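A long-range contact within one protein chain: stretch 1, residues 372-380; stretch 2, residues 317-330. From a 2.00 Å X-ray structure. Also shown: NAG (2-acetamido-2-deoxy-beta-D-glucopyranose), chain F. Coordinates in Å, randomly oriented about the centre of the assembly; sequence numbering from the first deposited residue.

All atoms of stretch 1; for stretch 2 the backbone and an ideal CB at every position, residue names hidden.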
# COMPACT_ATOMS: atom_id res chain seq x y z
N ASP A 372 30.06 11.53 -11.31
CA ASP A 372 31.46 11.16 -11.50
C ASP A 372 31.63 9.67 -11.77
O ASP A 372 32.45 9.28 -12.62
CB ASP A 372 32.33 11.57 -10.30
CG ASP A 372 32.63 13.06 -10.25
OD1 ASP A 372 32.56 13.76 -11.29
OD2 ASP A 372 32.94 13.54 -9.14
N ASP A 373 30.85 8.84 -11.06
CA ASP A 373 30.92 7.39 -11.24
C ASP A 373 30.52 6.98 -12.65
O ASP A 373 31.21 6.17 -13.30
CB ASP A 373 30.08 6.64 -10.21
CG ASP A 373 30.17 5.12 -10.37
OD1 ASP A 373 29.38 4.56 -11.16
OD2 ASP A 373 31.05 4.50 -9.74
N LEU A 374 29.41 7.55 -13.12
CA LEU A 374 28.93 7.33 -14.48
C LEU A 374 29.94 7.82 -15.53
O LEU A 374 30.24 7.10 -16.48
CB LEU A 374 27.55 7.96 -14.68
CG LEU A 374 26.43 7.33 -13.84
CD1 LEU A 374 25.28 8.31 -13.61
CD2 LEU A 374 25.94 6.03 -14.46
N ALA A 375 30.47 9.03 -15.32
CA ALA A 375 31.51 9.61 -16.18
C ALA A 375 32.72 8.68 -16.33
O ALA A 375 33.16 8.43 -17.45
CB ALA A 375 31.95 10.98 -15.66
N SER A 376 33.20 8.13 -15.21
CA SER A 376 34.37 7.22 -15.20
C SER A 376 34.10 5.89 -15.92
O SER A 376 35.04 5.14 -16.25
CB SER A 376 34.83 6.95 -13.76
OG SER A 376 34.04 5.94 -13.15
N ARG A 377 32.82 5.60 -16.14
CA ARG A 377 32.40 4.36 -16.78
C ARG A 377 31.96 4.57 -18.23
O ARG A 377 31.43 3.65 -18.87
CB ARG A 377 31.31 3.69 -15.93
CG ARG A 377 31.87 3.08 -14.65
CD ARG A 377 30.75 2.84 -13.65
NE ARG A 377 30.88 1.54 -13.02
CZ ARG A 377 31.35 1.31 -11.80
NH1 ARG A 377 31.77 2.30 -11.03
NH2 ARG A 377 31.41 0.07 -11.35
N GLY A 378 32.22 5.77 -18.75
CA GLY A 378 31.91 6.14 -20.13
C GLY A 378 30.43 6.39 -20.41
O GLY A 378 30.00 6.32 -21.57
N ILE A 379 29.65 6.66 -19.36
CA ILE A 379 28.21 6.94 -19.48
C ILE A 379 27.95 8.44 -19.41
O ILE A 379 28.45 9.13 -18.52
CB ILE A 379 27.39 6.18 -18.39
CG1 ILE A 379 27.54 4.66 -18.58
CG2 ILE A 379 25.92 6.55 -18.45
CD1 ILE A 379 27.21 3.83 -17.36
N THR A 380 27.20 8.95 -20.38
CA THR A 380 26.64 10.30 -20.34
C THR A 380 25.22 10.18 -19.78
O THR A 380 24.31 9.71 -20.48
CB THR A 380 26.61 10.96 -21.74
OG1 THR A 380 27.89 10.83 -22.36
CG2 THR A 380 26.23 12.45 -21.64
N UNK A 317 26.75 -4.90 -20.06
CA UNK A 317 27.61 -5.30 -18.95
C UNK A 317 28.10 -4.14 -18.08
O UNK A 317 28.14 -4.26 -16.85
CB UNK A 317 28.82 -6.06 -19.50
N UNK A 318 28.48 -3.03 -18.73
CA UNK A 318 28.92 -1.81 -18.04
C UNK A 318 27.72 -1.15 -17.36
O UNK A 318 27.85 -0.63 -16.24
CB UNK A 318 29.59 -0.84 -19.02
N UNK A 319 26.56 -1.19 -18.03
CA UNK A 319 25.28 -0.72 -17.46
C UNK A 319 25.00 -1.34 -16.09
O UNK A 319 24.70 -0.60 -15.15
CB UNK A 319 24.13 -1.05 -18.41
N UNK A 320 25.10 -2.67 -15.98
CA UNK A 320 24.80 -3.35 -14.72
C UNK A 320 25.82 -3.11 -13.60
O UNK A 320 25.46 -3.11 -12.42
CB UNK A 320 24.70 -4.85 -14.98
N UNK A 321 27.07 -2.87 -13.99
CA UNK A 321 28.10 -2.45 -13.06
C UNK A 321 27.83 -1.04 -12.55
O UNK A 321 28.12 -0.73 -11.38
CB UNK A 321 29.48 -2.52 -13.72
N UNK A 322 27.26 -0.20 -13.42
CA UNK A 322 26.94 1.19 -13.10
C UNK A 322 25.75 1.31 -12.14
O UNK A 322 25.70 2.24 -11.32
CB UNK A 322 26.64 1.96 -14.39
N UNK A 323 24.82 0.36 -12.24
CA UNK A 323 23.66 0.22 -11.35
C UNK A 323 24.12 -0.28 -9.97
O UNK A 323 23.74 0.28 -8.93
CB UNK A 323 22.63 -0.74 -11.95
N UNK A 324 24.94 -1.34 -9.98
CA UNK A 324 25.68 -1.80 -8.79
C UNK A 324 26.38 -0.64 -8.04
O UNK A 324 26.27 -0.54 -6.82
CB UNK A 324 26.72 -2.84 -9.20
N UNK A 325 27.06 0.22 -8.80
CA UNK A 325 27.80 1.37 -8.25
C UNK A 325 26.89 2.49 -7.76
O UNK A 325 27.17 3.09 -6.73
CB UNK A 325 28.75 1.93 -9.31
N UNK A 326 25.84 2.79 -8.52
CA UNK A 326 24.77 3.71 -8.11
C UNK A 326 24.23 3.32 -6.74
O UNK A 326 24.08 4.18 -5.85
CB UNK A 326 23.64 3.72 -9.14
N UNK A 327 23.96 2.02 -6.58
CA UNK A 327 23.50 1.46 -5.31
C UNK A 327 24.50 1.67 -4.19
O UNK A 327 24.13 2.13 -3.10
CB UNK A 327 23.21 -0.03 -5.47
N UNK A 328 25.77 1.33 -4.46
CA UNK A 328 26.86 1.52 -3.50
C UNK A 328 27.08 2.99 -3.13
O UNK A 328 27.59 3.28 -2.06
CB UNK A 328 28.16 0.94 -4.07
N UNK A 329 26.67 3.91 -4.01
CA UNK A 329 26.86 5.34 -3.77
C UNK A 329 25.74 6.04 -2.98
O UNK A 329 25.90 7.19 -2.51
CB UNK A 329 27.02 6.04 -5.12
N UNK A 330 24.61 5.34 -2.82
CA UNK A 330 23.45 5.84 -2.06
C UNK A 330 23.68 6.19 -0.58
O UNK A 330 23.17 7.22 -0.15
CB UNK A 330 22.34 4.79 -2.13
C1 NAG F . 20.30 7.02 -23.45
C2 NAG F . 19.00 7.56 -24.09
C3 NAG F . 19.28 8.72 -25.04
C4 NAG F . 20.21 9.77 -24.41
C5 NAG F . 21.49 9.06 -23.94
C6 NAG F . 22.55 10.02 -23.40
C7 NAG F . 17.26 5.78 -24.32
C8 NAG F . 16.73 4.73 -25.24
N2 NAG F . 18.30 6.48 -24.79
O3 NAG F . 18.05 9.33 -25.44
O4 NAG F . 20.48 10.82 -25.36
O5 NAG F . 21.16 8.06 -22.96
O6 NAG F . 22.18 10.49 -22.09
O7 NAG F . 16.76 5.96 -23.21

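Stretch 2 has helical backbone angles throughout, and its axis runs at 158° to that of helix 372-376, nearly antiparallel, with a closest approach of 10.2 Å. Only the backbone and an ideal CB are visible in stretch 2, so each ideal CB is used to probe what stretch 1 offers.

Position 317 has nothing of stretch 1 within 5.5 Å of its CB, so the contact sets no preference; it is Glu317. At 318 CA-to-CB points toward stretch 1, and the ideal CB lies 4.9 Å from Arg377 O and 5.5 Å from Ile379 CD1. That gap suits a medium aliphatic side chain, although a polar one could also address the carbonyl. The residue is Val318, chi1 t, whose CG1 approaches Arg377 O at 3.5 Å and Ile379 CD1 at 4.4 Å.

Position 319 points away, and 320 is out of reach; neither is constrained here, and they are Tyr319 and Trp320. At 321 the CB points sideways, 4.0 Å from Arg377 NH2. An acidic, polar or small residue would be plausible beside this cation. Glu321 is found, yet its carboxylate makes no salt bridge with Arg377: the side chains approach through Glu321 CB and Arg377 NH2 at 4.0 Å. Glu321 O is 3.4 Å from Arg377 NH2, but the poor angle excludes a hydrogen bond.

Position 322 is the most crowded by apolar groups: its ideal CB is 3.6 Å from Ile379 CD1, 4.1 Å from Leu374 CD2 and 4.3 Å from Arg377 CD. Little space remains, favouring alanine or another small residue. Ala322 packs its CB 3.5 Å from Ile379 CD1 and 4.1 Å from Leu374 CD2. A water donates to Ala322 O (2.6 Å) and to Asp373 OD1 (2.7 Å), bridging two acceptors that cannot bond each other directly.

Positions 323 and 324 point away and sideways, without near neighbours in stretch 1; they are Val323 and Ala324. At 325 the CB points toward stretch 1, with its ideal position a tight 3.3 Å from Asp373 OD1 and 3.5 Å from Arg377 NH1. A small side chain fits best. Ala325 places its CB over one face of the guanidinium, which is held by the Arg377 NH1–Asp373 OD2 salt bridge (2.6 Å).

Positions 326, 327 and 328 lack close neighbours in stretch 1 and hold Phe326, His327 and Ala328. At 329 CA-to-CB points toward stretch 1 across open space, so a longer side chain could reach over. Leu329, with rotamers m and t, brings CD1 to 3.6 Å from Asp373 CB. Position 330, out of reach, is Leu330.

Stretch 2 (317-330) EVYWEAVAAFHALL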
# COMPACT_ATOMS: atom_id res chain seq x y z
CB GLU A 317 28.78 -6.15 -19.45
CG GLU A 317 28.51 -7.65 -19.42
CD GLU A 317 28.43 -8.22 -17.99
OE1 GLU A 317 29.12 -7.71 -17.08
OE2 GLU A 317 27.69 -9.21 -17.79
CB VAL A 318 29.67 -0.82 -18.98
CG1 VAL A 318 29.95 0.52 -18.29
CG2 VAL A 318 30.98 -1.42 -19.48
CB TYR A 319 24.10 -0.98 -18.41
CG TYR A 319 22.73 -0.82 -17.76
CD1 TYR A 319 22.20 0.45 -17.48
CD2 TYR A 319 21.96 -1.94 -17.40
CE1 TYR A 319 20.96 0.60 -16.86
CE2 TYR A 319 20.72 -1.80 -16.78
CZ TYR A 319 20.22 -0.53 -16.52
OH TYR A 319 19.00 -0.39 -15.92
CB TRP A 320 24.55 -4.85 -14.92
CG TRP A 320 23.20 -5.09 -15.51
CD1 TRP A 320 22.93 -5.57 -16.76
CD2 TRP A 320 21.92 -4.83 -14.90
NE1 TRP A 320 21.57 -5.64 -16.96
CE2 TRP A 320 20.92 -5.19 -15.84
CE3 TRP A 320 21.52 -4.33 -13.64
CZ2 TRP A 320 19.55 -5.07 -15.57
CZ3 TRP A 320 20.16 -4.21 -13.38
CH2 TRP A 320 19.18 -4.58 -14.34
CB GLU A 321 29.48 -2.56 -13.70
CG GLU A 321 29.89 -4.00 -13.97
CD GLU A 321 31.23 -4.13 -14.67
OE1 GLU A 321 31.80 -3.12 -15.14
OE2 GLU A 321 31.72 -5.28 -14.73
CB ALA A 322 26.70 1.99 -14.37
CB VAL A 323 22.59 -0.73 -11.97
CG1 VAL A 323 21.51 -1.14 -10.97
CG2 VAL A 323 21.96 -0.10 -13.22
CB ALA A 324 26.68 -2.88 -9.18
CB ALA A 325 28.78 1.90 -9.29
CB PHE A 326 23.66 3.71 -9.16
CG PHE A 326 22.40 4.45 -8.77
CD1 PHE A 326 22.31 5.83 -8.92
CD2 PHE A 326 21.28 3.75 -8.31
CE1 PHE A 326 21.14 6.51 -8.58
CE2 PHE A 326 20.11 4.42 -7.97
CZ PHE A 326 20.04 5.80 -8.11
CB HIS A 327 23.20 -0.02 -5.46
CG HIS A 327 21.91 -0.31 -6.13
ND1 HIS A 327 21.62 -1.55 -6.66
CD2 HIS A 327 20.83 0.47 -6.37
CE1 HIS A 327 20.41 -1.52 -7.20
NE2 HIS A 327 19.90 -0.31 -7.02
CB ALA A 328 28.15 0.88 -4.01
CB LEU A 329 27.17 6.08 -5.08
CG LEU A 329 28.62 5.99 -5.58
CD1 LEU A 329 28.74 6.74 -6.89
CD2 LEU A 329 29.65 6.52 -4.59
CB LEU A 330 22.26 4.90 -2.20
CG LEU A 330 21.62 4.75 -3.58
CD1 LEU A 330 20.65 3.59 -3.56
CD2 LEU A 330 20.94 6.03 -4.02
O HOH W 1 26.73 4.66 -11.50
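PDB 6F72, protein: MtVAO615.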